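PDB 2OO3: protein involved in catabolism of external DNA from Legionella pneumophila subsp. pneumophila, which probably methylates N6 of adenine 2030 in 23S ribosomal RNA, with S-adenosyl-L-methionine as the methyl donor. Local coordinates for residues G101-A106 with L116-L121; N184-F189 with S217-R222; Y198-K203 with E224-P229; S251-V256 with Y271-G276. One frame throughout, in Å; residues are numbered along the deposited sequence. Where two conformers were deposited one is given.

Contact 1. Residues G101-A106 with L116-L121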
# COMPACT_ATOMS: atom_id res chain seq x y z
N GLY A 101 -6.47 1.13 8.26
CA GLY A 101 -6.38 0.94 6.82
C GLY A 101 -5.44 2.00 6.28
O GLY A 101 -5.07 2.91 7.02
N SER A 102 -5.08 1.91 5.00
CA SER A 102 -4.19 2.87 4.38
C SER A 102 -4.61 4.34 4.55
O SER A 102 -3.75 5.20 4.82
CB SER A 102 -3.91 2.49 2.90
OG SER A 102 -5.09 2.63 2.14
N PRO A 103 -5.92 4.64 4.48
CA PRO A 103 -6.27 6.07 4.71
C PRO A 103 -5.88 6.58 6.12
O PRO A 103 -5.49 7.72 6.23
CB PRO A 103 -7.81 6.07 4.59
CG PRO A 103 -8.12 4.92 3.73
CD PRO A 103 -7.14 3.85 4.19
N TYR A 104 -5.98 5.73 7.14
CA TYR A 104 -5.59 6.09 8.51
C TYR A 104 -4.09 6.34 8.61
O TYR A 104 -3.65 7.29 9.28
CB TYR A 104 -6.08 5.02 9.51
CG TYR A 104 -6.10 5.50 10.94
CD1 TYR A 104 -7.28 6.00 11.50
CD2 TYR A 104 -4.97 5.43 11.74
CE1 TYR A 104 -7.32 6.49 12.83
CE2 TYR A 104 -5.00 5.87 13.09
CZ TYR A 104 -6.18 6.40 13.60
OH TYR A 104 -6.22 6.84 14.91
N PHE A 105 -3.27 5.53 7.94
CA PHE A 105 -1.84 5.88 7.83
C PHE A 105 -1.61 7.24 7.14
O PHE A 105 -0.81 8.08 7.63
CB PHE A 105 -1.06 4.75 7.11
CG PHE A 105 -0.98 3.46 7.91
CD1 PHE A 105 -0.07 3.34 8.98
CD2 PHE A 105 -1.79 2.39 7.60
CE1 PHE A 105 0.01 2.13 9.72
CE2 PHE A 105 -1.71 1.17 8.33
CZ PHE A 105 -0.82 1.06 9.39
N ALA A 106 -2.27 7.46 6.01
CA ALA A 106 -2.02 8.68 5.23
C ALA A 106 -2.40 9.97 6.00
O ALA A 106 -1.68 10.97 5.99
CB ALA A 106 -2.73 8.60 3.86
N LEU A 116 -6.04 14.89 0.28
CA LEU A 116 -6.30 13.43 0.21
C LEU A 116 -7.61 13.21 -0.52
O LEU A 116 -8.63 13.82 -0.20
CB LEU A 116 -6.38 12.78 1.60
CG LEU A 116 -5.12 12.74 2.50
CD1 LEU A 116 -4.82 14.11 3.10
CD2 LEU A 116 -5.29 11.67 3.58
N TYR A 117 -7.59 12.29 -1.45
CA TYR A 117 -8.77 11.94 -2.17
C TYR A 117 -8.94 10.42 -2.09
O TYR A 117 -8.12 9.64 -2.63
CB TYR A 117 -8.59 12.41 -3.60
CG TYR A 117 -9.84 12.44 -4.40
CD1 TYR A 117 -10.42 13.67 -4.78
CD2 TYR A 117 -10.46 11.25 -4.81
CE1 TYR A 117 -11.57 13.70 -5.55
CE2 TYR A 117 -11.61 11.28 -5.57
CZ TYR A 117 -12.15 12.51 -5.93
OH TYR A 117 -13.25 12.54 -6.70
N LEU A 118 -9.99 9.99 -1.40
CA LEU A 118 -10.17 8.58 -1.11
C LEU A 118 -11.40 8.05 -1.83
O LEU A 118 -12.48 8.63 -1.70
CB LEU A 118 -10.36 8.38 0.40
CG LEU A 118 -9.30 9.02 1.32
CD1 LEU A 118 -9.66 8.92 2.81
CD2 LEU A 118 -7.85 8.44 1.01
N CYS A 119 -11.24 6.94 -2.55
CA CYS A 119 -12.36 6.39 -3.35
C CYS A 119 -12.74 5.03 -2.80
O CYS A 119 -11.86 4.20 -2.54
CB CYS A 119 -11.96 6.19 -4.82
SG CYS A 119 -11.42 7.72 -5.69
N GLU A 120 -14.03 4.79 -2.68
CA GLU A 120 -14.50 3.46 -2.30
C GLU A 120 -15.81 3.14 -3.00
O GLU A 120 -16.78 3.88 -2.89
CB GLU A 120 -14.65 3.34 -0.76
CG GLU A 120 -15.30 2.01 -0.28
CD GLU A 120 -14.60 0.75 -0.84
OE1 GLU A 120 -13.34 0.71 -0.95
OE2 GLU A 120 -15.34 -0.21 -1.17
N LEU A 121 -15.85 1.99 -3.65
CA LEU A 121 -17.03 1.57 -4.42
C LEU A 121 -18.16 0.95 -3.57
O LEU A 121 -19.35 1.17 -3.83
CB LEU A 121 -16.56 0.60 -5.50
CG LEU A 121 -17.42 0.33 -6.72
CD1 LEU A 121 -17.60 1.59 -7.51
CD2 LEU A 121 -16.78 -0.75 -7.55

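Contact 2. Residues N184-F189 with S217-R222. With SO4 (sulfate ion), chain C.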
# COMPACT_ATOMS: atom_id res chain seq x y z
N ASN A 184 -2.60 4.81 -18.62
CA ASN A 184 -3.30 6.01 -19.09
C ASN A 184 -2.97 7.20 -18.20
O ASN A 184 -2.67 8.29 -18.70
CB ASN A 184 -4.82 5.81 -19.10
CG ASN A 184 -5.57 7.12 -19.36
OD1 ASN A 184 -6.30 7.63 -18.48
ND2 ASN A 184 -5.38 7.68 -20.56
N ALA A 185 -3.02 6.96 -16.88
CA ALA A 185 -2.73 7.96 -15.86
C ALA A 185 -1.30 8.47 -16.05
O ALA A 185 -1.08 9.66 -16.07
CB ALA A 185 -2.91 7.34 -14.47
N TYR A 186 -0.35 7.55 -16.20
CA TYR A 186 1.05 7.89 -16.36
C TYR A 186 1.26 8.77 -17.60
O TYR A 186 2.07 9.71 -17.56
CB TYR A 186 1.90 6.62 -16.46
CG TYR A 186 3.37 6.89 -16.58
CD1 TYR A 186 4.18 7.07 -15.45
CD2 TYR A 186 3.98 6.97 -17.84
CE1 TYR A 186 5.52 7.33 -15.58
CE2 TYR A 186 5.31 7.20 -17.97
CZ TYR A 186 6.07 7.38 -16.84
OH TYR A 186 7.40 7.64 -17.00
N SER A 187 0.53 8.49 -18.70
CA SER A 187 0.69 9.31 -19.92
C SER A 187 0.37 10.80 -19.67
O SER A 187 0.98 11.66 -20.29
CB SER A 187 -0.14 8.77 -21.09
OG SER A 187 -1.53 8.95 -20.89
N LYS A 188 -0.56 11.07 -18.75
CA LYS A 188 -1.01 12.43 -18.41
C LYS A 188 -0.21 13.05 -17.26
O LYS A 188 -0.17 14.26 -17.11
CB LYS A 188 -2.48 12.40 -17.95
CG LYS A 188 -3.49 12.01 -19.01
CD LYS A 188 -4.85 11.79 -18.35
CE LYS A 188 -5.93 12.49 -19.14
NZ LYS A 188 -7.04 12.90 -18.25
N PHE A 189 0.40 12.20 -16.43
CA PHE A 189 1.11 12.69 -15.26
C PHE A 189 2.30 11.78 -15.01
O PHE A 189 2.28 10.94 -14.11
CB PHE A 189 0.14 12.71 -14.07
CG PHE A 189 0.70 13.33 -12.83
CD1 PHE A 189 1.46 14.50 -12.90
CD2 PHE A 189 0.46 12.75 -11.59
CE1 PHE A 189 1.97 15.10 -11.75
CE2 PHE A 189 0.97 13.34 -10.42
CZ PHE A 189 1.72 14.50 -10.51
N SER A 217 6.91 2.21 -17.76
CA SER A 217 8.07 2.99 -17.40
C SER A 217 9.17 2.10 -16.89
O SER A 217 8.93 1.09 -16.23
CB SER A 217 7.69 4.04 -16.33
OG SER A 217 8.84 4.76 -15.94
N SER A 218 10.40 2.49 -17.21
CA SER A 218 11.59 1.82 -16.74
C SER A 218 12.11 2.45 -15.45
O SER A 218 13.10 1.96 -14.86
CB SER A 218 12.67 1.96 -17.80
OG SER A 218 12.78 3.34 -18.10
N LYS A 219 11.50 3.54 -15.00
CA LYS A 219 11.94 4.11 -13.72
C LYS A 219 11.04 3.47 -12.67
O LYS A 219 10.06 4.09 -12.20
CB LYS A 219 11.78 5.63 -13.67
CG LYS A 219 12.68 6.42 -14.62
CD LYS A 219 12.56 7.93 -14.31
CE LYS A 219 12.37 8.75 -15.55
NZ LYS A 219 10.97 8.71 -16.05
N SER A 220 11.35 2.22 -12.34
CA SER A 220 10.40 1.40 -11.58
C SER A 220 11.15 0.51 -10.60
O SER A 220 12.35 0.22 -10.79
CB SER A 220 9.62 0.52 -12.57
OG SER A 220 10.50 -0.42 -13.17
N VAL A 221 10.48 0.09 -9.53
CA VAL A 221 11.00 -0.96 -8.69
C VAL A 221 9.86 -1.92 -8.38
O VAL A 221 8.69 -1.50 -8.21
CB VAL A 221 11.77 -0.42 -7.42
CG1 VAL A 221 10.83 0.36 -6.47
CG2 VAL A 221 12.42 -1.56 -6.66
N ARG A 222 10.19 -3.20 -8.36
CA ARG A 222 9.24 -4.22 -8.00
C ARG A 222 9.75 -4.86 -6.73
O ARG A 222 10.94 -5.19 -6.66
CB ARG A 222 9.15 -5.26 -9.13
CG ARG A 222 8.77 -6.62 -8.60
CD ARG A 222 8.21 -7.51 -9.66
NE ARG A 222 9.21 -8.13 -10.50
CZ ARG A 222 9.28 -9.45 -10.75
NH1 ARG A 222 8.42 -10.32 -10.20
NH2 ARG A 222 10.21 -9.91 -11.57
S SO4 C . 10.65 6.04 -18.93
O1 SO4 C . 10.54 6.19 -17.48
O2 SO4 C . 9.39 6.48 -19.53
O3 SO4 C . 11.75 6.89 -19.40
O4 SO4 C . 10.88 4.65 -19.31
O HOH W 1 8.87 7.44 -15.07

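Contact 3. Residues Y198-K203 with E224-P229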
# COMPACT_ATOMS: atom_id res chain seq x y z
N TYR A 198 -0.08 -6.00 -5.58
CA TYR A 198 -0.63 -7.15 -6.31
C TYR A 198 -0.36 -8.44 -5.54
O TYR A 198 0.64 -8.52 -4.80
CB TYR A 198 -0.03 -7.22 -7.71
CG TYR A 198 1.48 -7.40 -7.73
CD1 TYR A 198 2.05 -8.67 -7.74
CD2 TYR A 198 2.34 -6.29 -7.77
CE1 TYR A 198 3.45 -8.84 -7.77
CE2 TYR A 198 3.70 -6.44 -7.81
CZ TYR A 198 4.26 -7.71 -7.81
OH TYR A 198 5.62 -7.83 -7.84
N PRO A 199 -1.26 -9.44 -5.67
CA PRO A 199 -1.03 -10.73 -5.05
C PRO A 199 -0.30 -11.70 -5.95
O PRO A 199 -0.21 -11.50 -7.16
CB PRO A 199 -2.47 -11.25 -4.83
CG PRO A 199 -3.26 -10.68 -5.97
CD PRO A 199 -2.56 -9.38 -6.37
N VAL A 200 0.22 -12.76 -5.33
CA VAL A 200 0.67 -13.95 -6.03
C VAL A 200 -0.26 -15.11 -5.62
O VAL A 200 -0.12 -15.72 -4.53
CB VAL A 200 2.16 -14.29 -5.75
CG1 VAL A 200 2.58 -15.52 -6.60
CG2 VAL A 200 3.03 -13.10 -6.09
N VAL A 201 -1.26 -15.33 -6.47
CA VAL A 201 -2.24 -16.40 -6.28
C VAL A 201 -2.13 -17.38 -7.46
O VAL A 201 -2.14 -18.60 -7.29
CB VAL A 201 -3.68 -15.83 -6.22
CG1 VAL A 201 -4.69 -16.96 -6.03
CG2 VAL A 201 -3.83 -14.79 -5.09
N ASN A 202 -2.01 -16.82 -8.65
CA ASN A 202 -1.79 -17.63 -9.85
C ASN A 202 -0.62 -16.97 -10.57
O ASN A 202 -0.75 -15.86 -11.10
CB ASN A 202 -3.06 -17.69 -10.72
CG ASN A 202 -2.88 -18.60 -11.92
OD1 ASN A 202 -1.78 -18.75 -12.43
ND2 ASN A 202 -3.97 -19.24 -12.37
N LYS A 203 0.54 -17.63 -10.55
CA LYS A 203 1.75 -17.04 -11.11
C LYS A 203 1.56 -16.52 -12.53
O LYS A 203 2.13 -15.50 -12.90
CB LYS A 203 2.91 -18.06 -11.13
CG LYS A 203 4.17 -17.43 -11.77
CD LYS A 203 5.36 -17.41 -10.80
CE LYS A 203 6.51 -16.49 -11.29
NZ LYS A 203 6.32 -15.06 -10.82
N GLU A 224 8.76 -7.96 -3.74
CA GLU A 224 7.85 -9.07 -3.47
C GLU A 224 8.29 -9.76 -2.20
O GLU A 224 9.45 -9.71 -1.85
CB GLU A 224 7.81 -10.09 -4.63
CG GLU A 224 7.27 -9.51 -5.92
CD GLU A 224 7.03 -10.57 -7.00
OE1 GLU A 224 7.38 -11.76 -6.78
OE2 GLU A 224 6.51 -10.19 -8.07
N LEU A 225 7.32 -10.37 -1.53
CA LEU A 225 7.52 -11.09 -0.29
C LEU A 225 6.80 -12.41 -0.48
O LEU A 225 5.61 -12.43 -0.81
CB LEU A 225 6.89 -10.29 0.87
CG LEU A 225 6.91 -10.84 2.29
CD1 LEU A 225 8.32 -11.01 2.81
CD2 LEU A 225 6.12 -9.94 3.24
N HIS A 226 7.49 -13.52 -0.28
CA HIS A 226 6.95 -14.82 -0.56
C HIS A 226 7.03 -15.67 0.71
O HIS A 226 8.11 -15.82 1.31
CB HIS A 226 7.70 -15.46 -1.71
CG HIS A 226 7.52 -14.75 -3.01
ND1 HIS A 226 6.32 -14.71 -3.68
CD2 HIS A 226 8.40 -14.05 -3.78
CE1 HIS A 226 6.45 -14.02 -4.80
NE2 HIS A 226 7.71 -13.60 -4.87
N LEU A 227 5.88 -16.20 1.11
CA LEU A 227 5.84 -17.03 2.29
C LEU A 227 6.44 -18.44 2.08
O LEU A 227 6.88 -19.07 3.03
CB LEU A 227 4.40 -17.16 2.79
CG LEU A 227 3.71 -15.90 3.27
CD1 LEU A 227 2.26 -16.26 3.64
CD2 LEU A 227 4.44 -15.27 4.44
N ASN A 228 6.41 -18.91 0.84
CA ASN A 228 6.88 -20.25 0.45
C ASN A 228 6.34 -21.39 1.29
O ASN A 228 7.13 -22.20 1.81
CB ASN A 228 8.40 -20.29 0.34
CG ASN A 228 8.94 -19.21 -0.59
OD1 ASN A 228 8.45 -19.05 -1.70
ND2 ASN A 228 9.92 -18.47 -0.13
N PRO A 229 4.99 -21.48 1.40
CA PRO A 229 4.39 -22.57 2.16
C PRO A 229 4.58 -23.81 1.29
O PRO A 229 4.98 -23.68 0.13
CB PRO A 229 2.92 -22.17 2.23
CG PRO A 229 2.66 -21.35 1.02
CD PRO A 229 3.97 -20.67 0.68
O HOH W 2 5.72 -13.42 -8.89

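Contact 4. Residues S251-V256 with Y271-G276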
# COMPACT_ATOMS: atom_id res chain seq x y z
N SER A 251 17.07 0.64 -1.04
CA SER A 251 17.83 0.10 0.07
C SER A 251 17.05 0.09 1.38
O SER A 251 17.23 -0.85 2.16
CB SER A 251 19.21 0.77 0.23
OG SER A 251 19.05 2.17 0.42
N GLU A 252 16.21 1.09 1.65
CA GLU A 252 15.36 0.99 2.84
C GLU A 252 14.47 -0.23 2.77
O GLU A 252 14.36 -0.96 3.74
CB GLU A 252 14.43 2.20 3.00
CG GLU A 252 15.15 3.51 3.29
CD GLU A 252 14.22 4.59 3.79
OE1 GLU A 252 13.00 4.51 3.53
OE2 GLU A 252 14.73 5.53 4.43
N ILE A 253 13.81 -0.44 1.63
CA ILE A 253 12.80 -1.49 1.55
C ILE A 253 13.42 -2.90 1.65
O ILE A 253 12.78 -3.82 2.14
CB ILE A 253 11.95 -1.34 0.29
CG1 ILE A 253 10.56 -1.93 0.55
CG2 ILE A 253 12.69 -1.89 -0.94
CD1 ILE A 253 9.77 -1.17 1.64
N LYS A 254 14.68 -3.03 1.25
CA LYS A 254 15.45 -4.26 1.45
C LYS A 254 15.61 -4.60 2.94
O LYS A 254 15.45 -5.76 3.32
CB LYS A 254 16.83 -4.12 0.79
CG LYS A 254 17.67 -5.43 0.74
CD LYS A 254 18.99 -5.19 -0.02
CE LYS A 254 19.93 -6.41 -0.01
NZ LYS A 254 20.25 -6.72 1.41
N LEU A 255 15.94 -3.61 3.76
CA LEU A 255 16.02 -3.81 5.21
C LEU A 255 14.65 -4.24 5.74
O LEU A 255 14.55 -5.15 6.56
CB LEU A 255 16.50 -2.56 5.98
CG LEU A 255 16.60 -2.74 7.53
CD1 LEU A 255 17.34 -4.01 7.97
CD2 LEU A 255 17.20 -1.52 8.26
N VAL A 256 13.59 -3.59 5.27
CA VAL A 256 12.26 -3.92 5.76
C VAL A 256 11.96 -5.40 5.41
O VAL A 256 11.57 -6.18 6.28
CB VAL A 256 11.18 -3.00 5.15
CG1 VAL A 256 9.73 -3.57 5.41
CG2 VAL A 256 11.31 -1.55 5.70
N TYR A 271 12.24 -12.85 -0.28
CA TYR A 271 11.82 -11.58 -0.86
C TYR A 271 12.68 -11.37 -2.10
O TYR A 271 13.74 -12.02 -2.27
CB TYR A 271 12.00 -10.41 0.15
CG TYR A 271 13.44 -9.99 0.35
CD1 TYR A 271 14.03 -9.03 -0.49
CD2 TYR A 271 14.23 -10.54 1.37
CE1 TYR A 271 15.36 -8.65 -0.33
CE2 TYR A 271 15.59 -10.16 1.54
CZ TYR A 271 16.13 -9.21 0.69
OH TYR A 271 17.45 -8.83 0.83
N MET A 272 12.24 -10.45 -2.94
CA MET A 272 13.06 -9.97 -4.03
C MET A 272 12.76 -8.50 -4.29
O MET A 272 11.70 -7.98 -3.92
CB MET A 272 12.80 -10.80 -5.29
CG MET A 272 11.39 -10.62 -5.88
SD MET A 272 11.22 -9.27 -7.09
CE MET A 272 11.53 -10.19 -8.58
N ILE A 273 13.71 -7.84 -4.94
CA ILE A 273 13.63 -6.45 -5.30
C ILE A 273 14.26 -6.41 -6.68
O ILE A 273 15.36 -6.98 -6.89
CB ILE A 273 14.48 -5.55 -4.38
CG1 ILE A 273 14.03 -5.64 -2.93
CG2 ILE A 273 14.39 -4.07 -4.81
CD1 ILE A 273 15.02 -4.98 -2.02
N GLU A 274 13.56 -5.81 -7.64
CA GLU A 274 14.06 -5.70 -8.99
C GLU A 274 13.76 -4.31 -9.51
O GLU A 274 12.61 -3.88 -9.50
CB GLU A 274 13.37 -6.74 -9.85
CG GLU A 274 13.44 -6.56 -11.34
CD GLU A 274 12.92 -7.81 -12.04
OE1 GLU A 274 11.73 -7.82 -12.42
OE2 GLU A 274 13.69 -8.79 -12.11
N SER A 275 14.78 -3.61 -9.97
CA SER A 275 14.53 -2.29 -10.48
C SER A 275 14.60 -2.27 -12.00
O SER A 275 15.29 -3.09 -12.64
CB SER A 275 15.53 -1.34 -9.87
OG SER A 275 16.83 -1.76 -10.24
N GLY A 276 13.88 -1.31 -12.58
CA GLY A 276 13.84 -1.16 -14.02
C GLY A 276 15.17 -0.73 -14.60
O GLY A 276 16.12 -0.42 -13.87

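Contact 1. Residues G101-A106 with L116-L121
P103 and A106, on the opening turns of helix 102-109, pack against L118 and L116 of strand 115-119, part of the layer of helix laid on sheet in a Rossmann-like domain. The contact is purely apolar and has two points. CB of P103 meets the CD1 methyl of L118 at 3.8 Å, and one turn further along the helix the CB of A106 lies 4.0 Å from CD2 of L116. Residues three apart on the helix thus face residues two apart on the strand, while Y117 between them points to the other side of the sheet. In L116 the branch leaves with CG beside the backbone N and anti to the carbonyl carbon (chi1 -66°), a turn that carries CD2 up to the alanine; L116 CD2 also lies 4.1 Å from A106 C. The strand order 3-2-1-4-5-7-6, extended here by an eighth strand, is that of the class I methyltransferases, and strand 115-119 takes the second place in it. E120, at the C-terminal end of the strand, and S102, at the start of the helix, are both predicted to bind S-adenosyl-L-methionine. P103 sits in the first turn, where a residue without an N-H costs the helix no backbone bond; its ring also touches E41 of the adjoining strand 38-41 and L129 of helix 123-129.

Contact 2. Residues N184-F189 with S217-R222
O1 of a sulfate ion, held by S217 and K219 next to the hydroxyl of Y186, is gripped three ways: S217 OG donates to sulfate O1 at 2.7 Å, K219 NZ reaches O1 at 2.9 Å, and a water adds a longer bond. The same water accepts from K219 NZ and donates to S217 OG. It also lies in the Y186 ring plane, so close to OH that the bond is doubtful. S217 OG stands anti to its backbone N (chi1 177°) and accepts the N-H of K219, 3.1 Å from K219 N, in an ST turn. K219 bends at its last two torsions, bringing NZ back to sulfate O1. Direct touch between helix 174-188 and the loop before strand 220-226 is slight: Y186 CZ is 3.7 Å from S217 CB, oblique to the ring. Both residues also touch I243 of strand 237-243, where the helix meets one end of the sheet. The backbone N of S218 donates almost straight to sulfate O4 (3.1 Å, 169°), and K278 NZ supplies a further bond. Sulfate, probably from the crystallisation liquor, and water thus mediate most polar chemistry here, and the junction's details may depend on a bound anion.

Contact 3. Residues Y198-K203 with E224-P229
E224 reaches from strand 220-226 toward Y198 of strand 193-200, past the intervening strand 237-243. From CB, its CG leaves beside the backbone N (chi1 -64°) and comes within 3.0 Å of Y198 OH; beyond it the chain is extended. Past CD the two carboxylate oxygens part company. OE2 accepts a short bond from Y198 OH, 2.5 Å long, on its anti lone pair; it lies in the plane of the tyrosine ring at its edge, and the ring and carboxylate planes stand 69° apart. OE1 turns to its own strand and takes the NE2 hydrogen of H226 at 2.7 Å, again on the anti side, in a bent bond of 134°. A water that accepts from K203 NZ donates to E224 OE1 at 3.2 Å, linking the lysine to the carboxylate indirectly. At the ring carbon next to NE2, H226 CE1 meets the CG2 methyl of V200 near the ring plane at 3.8 Å, the two side chains crossing at about a right angle. R222 NH1 forms a salt bridge with E224 OE2, and the Y198 ring meets that of F209 on helix 203-216. The Y198 side chain lies about 8 Å from that of D166, the predicted proton acceptor. In this antiparallel part of the methyltransferase sheet, phenol, guanidinium, imidazole and water all donate to one carboxylate, which fixes its rotation and would favour its ionised form.

Contact 4. Residues S251-V256 with Y271-G276
Helix 251-256, which packs I253 and K254 on I273 and Y271, runs nearly antiparallel to strand 271-275 (171°), the two axes 9.4 Å apart at closest approach. They form the last leg of a beta-alpha-beta crossover: strand 237-243 leads through helix 249-263 to strand 270-275, which lies parallel to it with strand 220-226 in between and forms one edge of the mixed sheet. K254 touches both I273 and Y271. Its CB presses on the CD1 methyl of I273 at 3.5 Å, tighter than usual for two carbons, and CD1 is nearly as close to the CA of the same lysine, 3.6 Å away. I273 reaches this far because its CG1 branch carries CD1 outward in an extended run (chi2 169°). The methyl also serves I253, whose CG2 lies 4.0 Å from I273 CD1, so that one carbon of the strand fits against two successive helix residues. I253 itself belongs to the buried side of the helix, where it touches I223 of strand 220-226 and T22 of helix 14-30. K254, by contrast, is exposed; its ammonium is paired with E258 one turn on in the helix. Its aliphatic stem passes obliquely across the end of the Y271 ring, which also touches L257 and T261. The phenol oxygen comes nearest to the lysine's CG: Y271 OH is 3.4 Å from K254 CG.

In the fold
All four contacts reach the eight-stranded sheet. Contact 1, fully buried, sits toward one end of it near predicted cofactor residues and is wholly apolar. The other three gather around strand 220-226 and differ more in chemistry. Contact 2, partly buried at the beginning of that strand, works through water and an anion; contact 3, at its far end, centres on a carboxylate. Contact 4 lies on the neighbouring edge strand 270-275 and is mainly apolar and partly exposed. R222 of contact 2 ties these three together: its guanidinium forms a salt bridge with E274 of contact 4, and its side chain also packs on Y198 of contact 3. Between contacts 3 and 4, E224 N pairs with M272 O across the strands.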